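WGR domain-containing protein (Bacteroides fragilis, PDB 2RA8) is of unknown function but joins a WGR domain to a leucine-rich-repeat domain, a combination consistent with a role in binding other macromolecules. Local coordinates at residues Glu152-Ile156 and Ser157-Gln161; Val228-Glu231 and Asp232-Phe235; Ala262-Gln265 and Asn266-Val269; Asp321-Lys324 and Lys325-Lys329. All blocks are in the same frame, centred on the assembly; numbering follows the deposited sequence.

All four contacts lie on connections between neighbouring strands of the parallel leucine-rich-repeat sheet, and follow one another along the chain without overlap. Contact 1 is in the loop after strand 143-146, contact 2 in the loop after strand 223-227, contact 3 at the start of helix 265-274, and contact 4 on helix 321-330, just before the last strand. Contacts 1 and 2 have centres about 14 Å apart and meet where Ser157 packs on Tyr233; contacts 2 and 3, centres also about 14 Å apart, meet through Val228 and Ala262. The centres of contacts 1 and 4 are about 37 Å apart, yet both touch the second subunit, so the dimer engages widely separated parts of the repeat domain.

Contact 1 (Glu152-Ile156 and Ser157-Gln161); sequences EEQEI and SWIEQ
A short 3-10 turn in the loop between strand 143-146 and helix 165-169 of the leucine-rich-repeat domain brings Glu155 and Ile156 against Trp158 and Ile159. Two i to i+3 bonds wind it: Trp158 N donates to Glu155 O at 2.8 Å, and Ile159 N to Ile156 O at 3.2 Å. A water donates to both Ile156 O and Ile159 O. Trp158 turns the edge of its indole to Glu155, with CD1 3.7 Å from Glu155 CB and Glu155 O in the ring plane. Gln154 crosses at a slant, its amide 41° from the indole plane. Its extended chain carries OE1 over the Trp158-Ile159 backbone, where a water bonded to OE1 also accepts from Glu160 N. Another water joins Glu155 OE2 to Ser157 OG; the serine's rotation (chi1 56°) turns its hydroxyl to the Glu155 side, where that water lies. Branched Ile156 and Ile159 supply the apolar side: Ile156 CG1 lies 4.0 Å from Ile159 CD1, and both residues rest on Lys180 of strand 176-180. Around the turn, Gln154 packs on Tyr29 and Trp158 on Gln39, both of the second subunit. Main-chain bonds thus wind the turn, while water serves both its polar side chains and its carbonyls, a mixture suited to a surface loop at a subunit interface.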
loop_
_atom_site.group_PDB
_atom_site.type_symbol
_atom_site.label_atom_id
_atom_site.label_comp_id
_atom_site.label_asym_id
_atom_site.label_seq_id
_atom_site.Cartn_x
_atom_site.Cartn_y
_atom_site.Cartn_z
ATOM N N GLU A 152 -10.976 -0.999 2.063
ATOM C CA GLU A 152 -11.494 -0.860 3.429
ATOM C C GLU A 152 -12.834 -0.187 3.530
ATOM O O GLU A 152 -13.639 -0.502 4.412
ATOM C CB GLU A 152 -10.519 -0.076 4.299
ATOM C CG GLU A 152 -9.566 -0.925 5.108
ATOM C CD GLU A 152 -8.947 -0.140 6.246
ATOM O OE1 GLU A 152 -8.270 0.874 5.972
ATOM O OE2 GLU A 152 -9.144 -0.530 7.417
ATOM N N GLU A 153 -13.074 0.771 2.642
ATOM C CA GLU A 153 -14.335 1.494 2.633
ATOM C C GLU A 153 -15.423 0.565 2.146
ATOM O O GLU A 153 -16.491 0.464 2.755
ATOM C CB GLU A 153 -14.207 2.733 1.734
ATOM C CG GLU A 153 -13.148 3.733 2.236
ATOM C CD GLU A 153 -12.986 4.942 1.329
ATOM O OE1 GLU A 153 -12.412 4.798 0.231
ATOM O OE2 GLU A 153 -13.433 6.040 1.714
ATOM N N GLN A 154 -15.144 -0.124 1.043
ATOM C CA GLN A 154 -16.064 -1.088 0.461
ATOM C C GLN A 154 -15.388 -1.700 -0.758
ATOM O O GLN A 154 -14.754 -1.001 -1.549
ATOM C CB GLN A 154 -17.415 -0.408 0.113
ATOM C CG GLN A 154 -17.753 -0.286 -1.361
ATOM C CD GLN A 154 -19.011 0.541 -1.617
ATOM O OE1 GLN A 154 -19.087 1.282 -2.604
ATOM N NE2 GLN A 154 -20.005 0.409 -0.740
ATOM N N GLU A 155 -15.497 -3.016 -0.899
ATOM C CA GLU A 155 -14.881 -3.721 -2.019
ATOM C C GLU A 155 -15.379 -3.224 -3.347
ATOM O O GLU A 155 -16.528 -2.812 -3.484
ATOM C CB GLU A 155 -15.132 -5.222 -1.925
ATOM C CG GLU A 155 -14.429 -5.907 -0.769
ATOM C CD GLU A 155 -14.320 -7.402 -0.991
ATOM O OE1 GLU A 155 -14.983 -8.173 -0.265
ATOM O OE2 GLU A 155 -13.569 -7.803 -1.907
ATOM N N ILE A 156 -14.506 -3.288 -4.340
ATOM C CA ILE A 156 -14.824 -2.806 -5.677
ATOM C C ILE A 156 -16.127 -3.353 -6.223
ATOM O O ILE A 156 -16.865 -2.639 -6.908
ATOM C CB ILE A 156 -13.640 -3.101 -6.641
ATOM C CG1 ILE A 156 -13.763 -2.238 -7.909
ATOM C CG2 ILE A 156 -13.603 -4.588 -6.990
ATOM C CD1 ILE A 156 -12.504 -2.214 -8.750
ATOM N N SER A 157 -16.455 -4.600 -5.897
ATOM C CA SER A 157 -17.690 -5.200 -6.398
ATOM C C SER A 157 -18.940 -4.647 -5.762
ATOM O O SER A 157 -20.049 -5.007 -6.156
ATOM C CB SER A 157 -17.658 -6.730 -6.220
ATOM O OG SER A 157 -17.440 -7.101 -4.861
ATOM N N TRP A 158 -18.778 -3.759 -4.784
ATOM C CA TRP A 158 -19.921 -3.162 -4.103
ATOM C C TRP A 158 -20.140 -1.708 -4.465
ATOM O O TRP A 158 -21.059 -1.060 -3.959
ATOM C CB TRP A 158 -19.765 -3.291 -2.579
ATOM C CG TRP A 158 -19.820 -4.712 -2.107
ATOM C CD1 TRP A 158 -18.771 -5.580 -1.973
ATOM C CD2 TRP A 158 -21.000 -5.448 -1.774
ATOM N NE1 TRP A 158 -19.228 -6.820 -1.578
ATOM C CE2 TRP A 158 -20.589 -6.767 -1.453
ATOM C CE3 TRP A 158 -22.361 -5.127 -1.723
ATOM C CZ2 TRP A 158 -21.502 -7.756 -1.082
ATOM C CZ3 TRP A 158 -23.264 -6.110 -1.354
ATOM C CH2 TRP A 158 -22.829 -7.413 -1.040
ATOM N N ILE A 159 -19.297 -1.183 -5.343
ATOM C CA ILE A 159 -19.429 0.203 -5.763
ATOM C C ILE A 159 -20.631 0.301 -6.671
ATOM O O ILE A 159 -20.714 -0.402 -7.672
ATOM C CB ILE A 159 -18.158 0.672 -6.503
ATOM C CG1 ILE A 159 -16.948 0.492 -5.594
ATOM C CG2 ILE A 159 -18.285 2.142 -6.899
ATOM C CD1 ILE A 159 -15.622 0.840 -6.263
ATOM N N GLU A 160 -21.577 1.163 -6.314
ATOM C CA GLU A 160 -22.793 1.344 -7.106
ATOM C C GLU A 160 -22.734 2.569 -7.989
ATOM O O GLU A 160 -22.907 3.699 -7.526
ATOM C CB GLU A 160 -24.026 1.445 -6.193
ATOM C CG GLU A 160 -24.294 0.194 -5.371
ATOM C CD GLU A 160 -24.287 -1.061 -6.222
ATOM O OE1 GLU A 160 -24.971 -1.074 -7.268
ATOM O OE2 GLU A 160 -23.600 -2.035 -5.846
ATOM N N GLN A 161 -22.505 2.340 -9.278
ATOM C CA GLN A 161 -22.424 3.431 -10.237
ATOM C C GLN A 161 -23.768 3.743 -10.853
ATOM O O GLN A 161 -24.784 3.163 -10.475
ATOM C CB GLN A 161 -21.415 3.071 -11.335
ATOM C CG GLN A 161 -20.021 2.732 -10.801
ATOM C CD GLN A 161 -19.284 3.945 -10.263
ATOM O OE1 GLN A 161 -19.898 4.883 -9.763
ATOM N NE2 GLN A 161 -17.957 3.921 -10.352
HETATM O O HOH W 1 -21.173 2.768 -3.675
HETATM O O HOH W 2 -14.842 -6.968 -4.645
HETATM O O HOH W 3 -18.663 -2.085 -8.954
#

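Contact 2 (Val228-Glu231 and Asp232-Phe235); sequences VGVE and DYGF
Phe235 lays one face of its ring over the CG1 methyl of Val228, a CH-pi contact in which the methyl sits 3.5 Å from the ring centroid and only 4° off the ring normal. The two flank a turn at Val230-Tyr233 in the loop that leaves strand 223-227 of the leucine-rich-repeat sheet and leads on to strand 256-260. Phe235 has its CG anti to the backbone N (chi1 -175°), which swings the ring back over the start of the loop; a flat, apolar ring suits this buried place, and the branched valine offers it a methyl end-on. The backbone is gathered at Val230 O, which accepts from Tyr233 N at 3.2 Å and from Phe235 N at 3.0 Å. The two donors come from opposite faces of the carbonyl plane, so one oxygen ties both the first bend and the return of the chain. Gly234 lies between them with phi at 135°, a backbone shape that suits glycine because it has no CB. Tyr233 runs beside Val230, with its ring edge at CD2 3.7 Å from Val230 CG2, and also packs on Ser157 of the earlier loop. The other branch of Val228, CG2, meets Ala262, joining the turn to the next connection. Where the chain closes on itself, Glu231 CA makes a CA-H...O contact of 3.1 Å with Phe235 O.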
loop_
_atom_site.group_PDB
_atom_site.type_symbol
_atom_site.label_atom_id
_atom_site.label_comp_id
_atom_site.label_asym_id
_atom_site.label_seq_id
_atom_site.Cartn_x
_atom_site.Cartn_y
_atom_site.Cartn_z
ATOM N N VAL A 228 -10.554 -6.578 -16.655
ATOM C CA VAL A 228 -11.550 -7.593 -16.987
ATOM C C VAL A 228 -12.281 -8.108 -15.771
ATOM O O VAL A 228 -13.511 -8.194 -15.759
ATOM C CB VAL A 228 -10.904 -8.799 -17.702
ATOM C CG1 VAL A 228 -11.981 -9.828 -18.064
ATOM C CG2 VAL A 228 -10.176 -8.333 -18.952
ATOM N N GLY A 229 -11.528 -8.465 -14.738
ATOM C CA GLY A 229 -12.150 -8.977 -13.532
ATOM C C GLY A 229 -12.689 -10.379 -13.757
ATOM O O GLY A 229 -12.393 -11.001 -14.774
ATOM N N VAL A 230 -13.502 -10.878 -12.831
ATOM C CA VAL A 230 -14.029 -12.235 -12.959
ATOM C C VAL A 230 -15.533 -12.342 -13.091
ATOM O O VAL A 230 -16.267 -11.384 -12.839
ATOM C CB VAL A 230 -13.566 -13.098 -11.767
ATOM C CG1 VAL A 230 -12.069 -13.354 -11.867
ATOM C CG2 VAL A 230 -13.885 -12.388 -10.460
ATOM N N GLU A 231 -15.998 -13.525 -13.488
ATOM C CA GLU A 231 -17.424 -13.772 -13.667
ATOM C C GLU A 231 -18.244 -13.593 -12.416
ATOM O O GLU A 231 -19.394 -13.169 -12.482
ATOM C CB GLU A 231 -17.656 -15.180 -14.223
ATOM C CG GLU A 231 -17.222 -15.341 -15.678
ATOM C CD GLU A 231 -17.644 -16.675 -16.276
ATOM O OE1 GLU A 231 -18.844 -17.012 -16.192
ATOM O OE2 GLU A 231 -16.780 -17.381 -16.839
ATOM N N ASP A 232 -17.664 -13.909 -11.264
ATOM C CA ASP A 232 -18.383 -13.773 -10.002
ATOM C C ASP A 232 -18.775 -12.357 -9.665
ATOM O O ASP A 232 -19.728 -12.138 -8.910
ATOM C CB ASP A 232 -17.539 -14.326 -8.845
ATOM C CG ASP A 232 -17.341 -15.825 -8.931
ATOM O OD1 ASP A 232 -18.354 -16.557 -8.906
ATOM O OD2 ASP A 232 -16.177 -16.271 -9.023
ATOM N N TYR A 233 -18.064 -11.379 -10.222
ATOM C CA TYR A 233 -18.353 -9.990 -9.902
ATOM C C TYR A 233 -18.672 -9.070 -11.071
ATOM O O TYR A 233 -18.463 -7.855 -10.988
ATOM C CB TYR A 233 -17.190 -9.404 -9.086
ATOM C CG TYR A 233 -16.902 -10.161 -7.813
ATOM C CD1 TYR A 233 -17.798 -10.138 -6.748
ATOM C CD2 TYR A 233 -15.736 -10.910 -7.677
ATOM C CE1 TYR A 233 -17.540 -10.846 -5.572
ATOM C CE2 TYR A 233 -15.469 -11.621 -6.508
ATOM C CZ TYR A 233 -16.377 -11.583 -5.466
ATOM O OH TYR A 233 -16.125 -12.293 -4.316
ATOM N N GLY A 234 -19.187 -9.623 -12.163
ATOM C CA GLY A 234 -19.538 -8.766 -13.279
ATOM C C GLY A 234 -19.131 -9.197 -14.672
ATOM O O GLY A 234 -19.872 -8.938 -15.621
ATOM N N PHE A 235 -17.972 -9.836 -14.822
ATOM C CA PHE A 235 -17.545 -10.252 -16.154
ATOM C C PHE A 235 -18.457 -11.334 -16.651
ATOM O O PHE A 235 -18.830 -12.235 -15.897
ATOM C CB PHE A 235 -16.093 -10.751 -16.148
ATOM C CG PHE A 235 -15.561 -11.091 -17.519
ATOM C CD1 PHE A 235 -15.671 -10.183 -18.569
ATOM C CD2 PHE A 235 -14.950 -12.315 -17.758
ATOM C CE1 PHE A 235 -15.179 -10.495 -19.830
ATOM C CE2 PHE A 235 -14.457 -12.627 -19.016
ATOM C CZ PHE A 235 -14.574 -11.716 -20.049
#

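Contact 3 (Ala262-Gln265 and Asn266-Val269); sequences AEEQ and NVVV
Glu264 O accepts from Val267 N at 3.3 Å, and Gln265 O from Val268 N at 3.1 Å; both bonds are weak, with N-H...O angles of 135° and 125°. They span three residues each, and with them the chain passes from the loop after strand 256-260 into helix 265-274. The firmer polar link of this end leaves the turn: Asn266 ND2 bonds to Thr292 OG1, so the short amide ties the first turn to the chain just before helix 293-300. Packing along the surface is carried by Glu264 and Val267, which lie side by side and point the same way. The CG2 methyl of Val267 reaches Glu264 CB at 3.5 Å, and OE1 of the extended Glu264 chain also runs beside it; the glutamate as a whole is exposed. Deeper in, Val268 turns toward the loop and sets its CB 3.3 Å from Gln265 O. Val268 also packs on Met239, while Val269, compact and branched, fits between the helices against Leu298 and Leu299 of helix 293-300. A strand, a short loop and a helix whose first bonds are weak i to i+3 ones make up the strand-to-helix connection of an alpha/beta leucine-rich-repeat fold.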
loop_
_atom_site.group_PDB
_atom_site.type_symbol
_atom_site.label_atom_id
_atom_site.label_comp_id
_atom_site.label_asym_id
_atom_site.label_seq_id
_atom_site.Cartn_x
_atom_site.Cartn_y
_atom_site.Cartn_z
ATOM N N ALA A 262 -7.248 -10.273 -16.016
ATOM C CA ALA A 262 -8.113 -11.343 -16.521
ATOM C C ALA A 262 -7.574 -12.722 -16.207
ATOM O O ALA A 262 -6.359 -12.915 -16.129
ATOM C CB ALA A 262 -8.281 -11.204 -18.039
ATOM N N GLU A 263 -8.475 -13.687 -16.033
ATOM C CA GLU A 263 -8.082 -15.072 -15.764
ATOM C C GLU A 263 -7.463 -15.642 -17.012
ATOM O O GLU A 263 -6.518 -16.419 -16.949
ATOM C CB GLU A 263 -9.293 -15.917 -15.374
ATOM C CG GLU A 263 -9.449 -16.115 -13.876
ATOM C CD GLU A 263 -10.674 -16.941 -13.516
ATOM O OE1 GLU A 263 -10.870 -18.020 -14.123
ATOM O OE2 GLU A 263 -11.435 -16.516 -12.618
ATOM N N GLU A 264 -7.995 -15.246 -18.162
ATOM C CA GLU A 264 -7.468 -15.703 -19.444
ATOM C C GLU A 264 -6.569 -14.633 -20.009
ATOM O O GLU A 264 -6.791 -14.125 -21.110
ATOM C CB GLU A 264 -8.612 -15.995 -20.417
ATOM C CG GLU A 264 -9.542 -17.105 -19.942
ATOM C CD GLU A 264 -10.647 -17.416 -20.938
ATOM O OE1 GLU A 264 -10.330 -17.831 -22.073
ATOM O OE2 GLU A 264 -11.835 -17.245 -20.586
ATOM N N GLN A 265 -5.534 -14.293 -19.253
ATOM C CA GLN A 265 -4.597 -13.256 -19.671
ATOM C C GLN A 265 -3.775 -13.638 -20.886
ATOM O O GLN A 265 -3.402 -12.768 -21.684
ATOM C CB GLN A 265 -3.655 -12.887 -18.512
ATOM C CG GLN A 265 -2.852 -11.605 -18.746
ATOM C CD GLN A 265 -3.746 -10.375 -18.871
ATOM O OE1 GLN A 265 -3.678 -9.638 -19.860
ATOM N NE2 GLN A 265 -4.589 -10.152 -17.865
ATOM N N ASN A 266 -3.496 -14.932 -21.049
ATOM C CA ASN A 266 -2.692 -15.379 -22.182
ATOM C C ASN A 266 -3.380 -15.095 -23.490
ATOM O O ASN A 266 -2.725 -14.827 -24.500
ATOM C CB ASN A 266 -2.393 -16.889 -22.104
ATOM C CG ASN A 266 -1.653 -17.291 -20.832
ATOM O OD1 ASN A 266 -0.832 -16.535 -20.292
ATOM N ND2 ASN A 266 -1.926 -18.500 -20.359
ATOM N N VAL A 267 -4.710 -15.149 -23.481
ATOM C CA VAL A 267 -5.479 -14.909 -24.696
ATOM C C VAL A 267 -5.260 -13.501 -25.183
ATOM O O VAL A 267 -5.187 -13.252 -26.397
ATOM C CB VAL A 267 -6.989 -15.110 -24.458
ATOM C CG1 VAL A 267 -7.711 -15.183 -25.793
ATOM C CG2 VAL A 267 -7.233 -16.375 -23.649
ATOM N N VAL A 268 -5.148 -12.570 -24.234
ATOM C CA VAL A 268 -4.937 -11.158 -24.550
ATOM C C VAL A 268 -3.666 -10.983 -25.341
ATOM O O VAL A 268 -3.584 -10.132 -26.236
ATOM C CB VAL A 268 -4.907 -10.294 -23.244
ATOM C CG1 VAL A 268 -4.669 -8.823 -23.568
ATOM C CG2 VAL A 268 -6.225 -10.457 -22.488
ATOM N N VAL A 269 -2.664 -11.799 -25.036
ATOM C CA VAL A 269 -1.406 -11.727 -25.758
ATOM C C VAL A 269 -1.665 -12.039 -27.215
ATOM O O VAL A 269 -1.127 -11.387 -28.108
ATOM C CB VAL A 269 -0.379 -12.734 -25.196
ATOM C CG1 VAL A 269 0.923 -12.658 -25.990
ATOM C CG2 VAL A 269 -0.131 -12.454 -23.724
#

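Contact 4 (Asp321-Lys324 and Lys325-Lys329); sequences DEMK and KELQK
Asp321 O receives Lys325 N at 2.9 Å, an i to i+4 bond, and the aliphatic part of Lys325 folds over the same carbonyl before its amine leads away. In the dimer the backbone N of Asp321 bonds to OD2 of Asp321 of the second subunit, so this helix start lies at the subunit interface. Glu322 O takes Glu326 N at 3.1 Å, while the CB of Glu322 heads away from the later turn, as suits an exposed glutamate. Met323 O, of a residue modelled as selenomethionine, accepts from Leu327 N at 2.8 Å with an N-H...O angle of 165°. Met323 CG, anti to the backbone N (chi1 174°), meets Leu327 CD1 at 3.8 Å. Helix 321-330 is the crossover of the beta-alpha-beta unit between strands 311-313 and 334-336, and these two apolar side chains form its buried side: Leu327 packs on Ile335 of the last strand, Met323 on Ala296 and Leu300 of helix 293-300, whose Arg297 forms a salt bridge with Glu326. Lys324 O accepts twice, from Gln328 N at 2.9 Å and, in a weak bond, from Gln328 NE2 at 2.8 Å, the glutamine chain bending at chi2 (82°) to bring its amide back to the helix. Lys324 and Gln328 both pack against Glu342 of the second subunit.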
loop_
_atom_site.group_PDB
_atom_site.type_symbol
_atom_site.label_atom_id
_atom_site.label_comp_id
_atom_site.label_asym_id
_atom_site.label_seq_id
_atom_site.Cartn_x
_atom_site.Cartn_y
_atom_site.Cartn_z
ATOM N N ASP A 321 10.752 -18.137 -13.002
ATOM C CA ASP A 321 11.964 -17.333 -13.061
ATOM C C ASP A 321 12.743 -17.585 -14.325
ATOM O O ASP A 321 13.378 -16.679 -14.858
ATOM C CB ASP A 321 12.870 -17.562 -11.840
ATOM C CG ASP A 321 12.834 -18.983 -11.328
ATOM O OD1 ASP A 321 12.738 -19.923 -12.147
ATOM O OD2 ASP A 321 12.921 -19.157 -10.093
ATOM N N GLU A 322 12.691 -18.809 -14.831
ATOM C CA GLU A 322 13.417 -19.134 -16.051
ATOM C C GLU A 322 12.860 -18.362 -17.228
ATOM O O GLU A 322 13.618 -17.887 -18.081
ATOM C CB GLU A 322 13.351 -20.638 -16.314
ATOM C CG GLU A 322 13.768 -21.465 -15.098
ATOM C CD GLU A 322 13.922 -22.944 -15.403
ATOM O OE1 GLU A 322 12.968 -23.548 -15.939
ATOM O OE2 GLU A 322 14.999 -23.502 -15.100
HETATM N N MSE A 323 11.536 -18.219 -17.277
HETATM C CA MSE A 323 10.884 -17.478 -18.359
HETATM C C MSE A 323 11.173 -15.998 -18.241
HETATM O O MSE A 323 11.380 -15.307 -19.251
HETATM C CB MSE A 323 9.365 -17.715 -18.337
HETATM C CG MSE A 323 8.587 -16.865 -19.338
HETATM SE SE MSE A 323 9.182 -17.072 -21.181
HETATM C CE MSE A 323 8.196 -18.680 -21.615
ATOM N N LYS A 324 11.192 -15.492 -17.010
ATOM C CA LYS A 324 11.490 -14.085 -16.788
ATOM C C LYS A 324 12.910 -13.775 -17.209
ATOM O O LYS A 324 13.178 -12.702 -17.753
ATOM C CB LYS A 324 11.258 -13.700 -15.313
ATOM C CG LYS A 324 9.775 -13.570 -14.938
ATOM C CD LYS A 324 9.571 -13.136 -13.484
ATOM C CE LYS A 324 9.882 -14.275 -12.521
ATOM N NZ LYS A 324 9.756 -13.866 -11.093
ATOM N N LYS A 325 13.832 -14.712 -16.990
ATOM C CA LYS A 325 15.222 -14.504 -17.400
ATOM C C LYS A 325 15.269 -14.419 -18.909
ATOM O O LYS A 325 15.911 -13.535 -19.472
ATOM C CB LYS A 325 16.113 -15.674 -16.968
ATOM C CG LYS A 325 16.168 -15.947 -15.476
ATOM C CD LYS A 325 16.960 -14.898 -14.713
ATOM C CE LYS A 325 17.046 -15.271 -13.233
ATOM N NZ LYS A 325 17.902 -14.344 -12.446
ATOM N N GLU A 326 14.578 -15.350 -19.566
ATOM C CA GLU A 326 14.537 -15.405 -21.026
ATOM C C GLU A 326 13.957 -14.143 -21.589
ATOM O O GLU A 326 14.506 -13.557 -22.522
ATOM C CB GLU A 326 13.692 -16.586 -21.498
ATOM C CG GLU A 326 14.088 -17.101 -22.878
ATOM C CD GLU A 326 13.222 -18.255 -23.351
ATOM O OE1 GLU A 326 12.838 -19.093 -22.509
ATOM O OE2 GLU A 326 12.938 -18.333 -24.565
ATOM N N LEU A 327 12.835 -13.718 -21.023
ATOM C CA LEU A 327 12.173 -12.496 -21.465
ATOM C C LEU A 327 13.089 -11.320 -21.297
ATOM O O LEU A 327 13.187 -10.462 -22.176
ATOM C CB LEU A 327 10.900 -12.256 -20.650
ATOM C CG LEU A 327 9.750 -13.219 -20.924
ATOM C CD1 LEU A 327 8.717 -13.100 -19.824
ATOM C CD2 LEU A 327 9.145 -12.914 -22.290
ATOM N N GLN A 328 13.774 -11.279 -20.160
ATOM C CA GLN A 328 14.699 -10.196 -19.850
ATOM C C GLN A 328 15.783 -10.078 -20.905
ATOM O O GLN A 328 16.047 -8.992 -21.426
ATOM C CB GLN A 328 15.359 -10.451 -18.490
ATOM C CG GLN A 328 15.323 -9.285 -17.503
ATOM C CD GLN A 328 14.006 -9.182 -16.757
ATOM O OE1 GLN A 328 13.863 -8.380 -15.835
ATOM N NE2 GLN A 328 13.035 -9.995 -17.154
ATOM N N LYS A 329 16.405 -11.209 -21.232
ATOM C CA LYS A 329 17.496 -11.240 -22.202
ATOM C C LYS A 329 17.091 -11.211 -23.658
ATOM O O LYS A 329 17.821 -10.670 -24.489
ATOM C CB LYS A 329 18.369 -12.476 -21.965
ATOM C CG LYS A 329 19.726 -12.417 -22.649
ATOM C CD LYS A 329 20.497 -13.716 -22.471
ATOM C CE LYS A 329 21.955 -13.554 -22.887
ATOM N NZ LYS A 329 22.093 -13.048 -24.280
#